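Glyco_hydro_cc domain-containing protein (PDB 6UBD) probably binds beta-1,3-glucan oligosaccharides through a glycosyl hydrolase-type core of family GH128, subgroup VII. Local coordinates at residues A[95-100]-A[135-140]. Numbering follows the deposited sequence.
Sequences NSTPAY and GQKGAA
A first torsion of -56° at Thr97 sets its methyl CG2 anti to the backbone N and its hydroxyl OG1 beside that N, bringing both branches against Lys137. Lys137 answers with a chain bent at chi3 (-71°), which curls its outer half around the hydroxyl: Thr97 OG1 lies 3.4 Å from Lys137 CE, with CB and CD almost as near. The threonine methyl is turned inward, over the helix terminus, with its CG2 4.2 Å from Ala139 CB. Replacing Thr97 by glycine would probably open a gap beside Ala139 and leave the aliphatic part of Lys137 without the surface it wraps, free to turn.

That terminus is a Schellman motif. Gly138 takes the positive phi that reverses the chain at the end of helix 120-136, and its N bonds back to Gly135 O at 3.0 Å. The chain then runs alongside 95-100, where the methyl CB of Ala139 comes within 3.2 Å of Pro98 O. One residue on, parallel pairing begins: Ala140 N donates to Ala99 O over 2.9 Å. Tyr100 CA makes a CH···O contact with Ala140 O at 3.4 Å, and on the same face of the sheet the tyrosine ring packs its CD2 against Ala140 CB, 3.8 Å away. The far end of that ring belongs to the N-terminal segment, since Tyr100 OH bonds to Pro27 O and the ring meets that of His26.

The example illustrates how two helix-to-strand connections enter neighbouring parallel strands, 100-102 and 140-142, in the beta/alpha catalytic-core fold. Its chemistry changes along its length, from van der Waals contact of a hydroxyl and a methyl with a lysine chain, at the partly exposed Thr97, to directional backbone bonding at the buried strand starts, which a bond of Ala140 with Val101 continues; this is consistent with the register being set mainly by the backbone bonds.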
loop_
_atom_site.group_PDB
_atom_site.type_symbol
_atom_site.label_atom_id
_atom_site.label_comp_id
_atom_site.label_asym_id
_atom_site.label_seq_id
_atom_site.Cartn_x
_atom_site.Cartn_y
_atom_site.Cartn_z
ATOM N N ASN A 95 6.368 -0.336 21.416
ATOM C CA ASN A 95 6.025 -0.798 22.766
ATOM C C ASN A 95 4.642 -1.436 22.700
ATOM O O ASN A 95 4.103 -1.618 23.756
ATOM C CB ASN A 95 6.227 0.305 23.809
ATOM C CG ASN A 95 5.575 1.625 23.474
ATOM O OD1 ASN A 95 4.616 1.672 22.700
ATOM N ND2 ASN A 95 6.081 2.684 24.086
ATOM N N SER A 96 4.136 -1.824 21.532
ATOM C CA SER A 96 2.682 -2.003 21.335
ATOM C C SER A 96 2.410 -2.860 20.123
ATOM O O SER A 96 3.224 -2.871 19.192
ATOM C CB SER A 96 1.951 -0.674 21.243
ATOM O OG SER A 96 2.177 -0.077 19.989
ATOM N N THR A 97 1.174 -3.339 20.020
ATOM C CA THR A 97 0.707 -4.142 18.893
ATOM C C THR A 97 -0.269 -3.331 18.042
ATOM O O THR A 97 -1.322 -2.922 18.539
ATOM C CB THR A 97 0.117 -5.471 19.374
ATOM O OG1 THR A 97 1.047 -6.241 20.168
ATOM C CG2 THR A 97 -0.339 -6.333 18.222
ATOM N N PRO A 98 0.006 -3.060 16.727
ATOM C CA PRO A 98 -0.932 -2.391 15.849
ATOM C C PRO A 98 -2.097 -3.327 15.506
ATOM O O PRO A 98 -1.990 -4.555 15.597
ATOM C CB PRO A 98 -0.097 -1.992 14.628
ATOM C CG PRO A 98 1.249 -2.536 14.815
ATOM C CD PRO A 98 1.243 -3.447 16.011
ATOM N N ALA A 99 -3.205 -2.719 15.047
ATOM C CA ALA A 99 -4.320 -3.515 14.495
ATOM C C ALA A 99 -3.930 -4.145 13.139
ATOM O O ALA A 99 -4.375 -5.285 12.875
ATOM C CB ALA A 99 -5.571 -2.675 14.336
ATOM N N TYR A 100 -3.116 -3.446 12.317
ATOM C CA TYR A 100 -2.745 -3.921 10.974
ATOM C C TYR A 100 -1.252 -3.639 10.750
ATOM O O TYR A 100 -0.813 -2.507 11.029
ATOM C CB TYR A 100 -3.566 -3.205 9.891
ATOM C CG TYR A 100 -5.086 -3.324 9.995
ATOM C CD1 TYR A 100 -5.828 -2.455 10.780
ATOM C CD2 TYR A 100 -5.785 -4.325 9.350
ATOM C CE1 TYR A 100 -7.213 -2.595 10.912
ATOM C CE2 TYR A 100 -7.167 -4.449 9.443
ATOM C CZ TYR A 100 -7.891 -3.591 10.263
ATOM O OH TYR A 100 -9.260 -3.702 10.411
ATOM N N GLY A 135 1.418 -10.722 14.666
ATOM C CA GLY A 135 0.196 -11.462 14.336
ATOM C C GLY A 135 -0.246 -12.386 15.454
ATOM O O GLY A 135 -1.450 -12.498 15.704
ATOM N N GLN A 136 0.678 -13.051 16.140
ATOM C CA GLN A 136 0.348 -13.908 17.311
ATOM C C GLN A 136 -0.328 -13.060 18.397
ATOM O O GLN A 136 -1.184 -13.606 19.111
ATOM C CB GLN A 136 1.591 -14.663 17.792
ATOM C CG GLN A 136 1.394 -15.706 18.928
ATOM C CD GLN A 136 1.215 -15.201 20.345
ATOM O OE1 GLN A 136 1.747 -14.155 20.784
ATOM N NE2 GLN A 136 0.479 -15.991 21.104
ATOM N N LYS A 137 0.066 -11.799 18.560
ATOM C CA LYS A 137 -0.536 -10.897 19.569
ATOM C C LYS A 137 -1.827 -10.251 19.041
ATOM O O LYS A 137 -2.411 -9.426 19.786
ATOM C CB LYS A 137 0.511 -9.829 19.864
ATOM C CG LYS A 137 1.680 -10.358 20.654
ATOM C CD LYS A 137 2.579 -9.351 21.171
ATOM C CE LYS A 137 3.446 -8.632 20.178
ATOM N NZ LYS A 137 4.206 -7.522 20.814
ATOM N N GLY A 138 -2.285 -10.539 17.814
ATOM C CA GLY A 138 -3.595 -10.111 17.291
ATOM C C GLY A 138 -3.590 -9.198 16.072
ATOM O O GLY A 138 -4.681 -8.881 15.554
ATOM N N ALA A 139 -2.422 -8.728 15.619
ATOM C CA ALA A 139 -2.447 -7.877 14.416
ATOM C C ALA A 139 -2.902 -8.684 13.185
ATOM O O ALA A 139 -2.493 -9.860 13.029
ATOM C CB ALA A 139 -1.063 -7.317 14.163
ATOM N N ALA A 140 -3.653 -8.043 12.263
ATOM C CA ALA A 140 -3.846 -8.565 10.907
ATOM C C ALA A 140 -2.575 -8.279 10.085
ATOM O O ALA A 140 -2.044 -7.152 10.146
ATOM C CB ALA A 140 -5.045 -7.942 10.243
#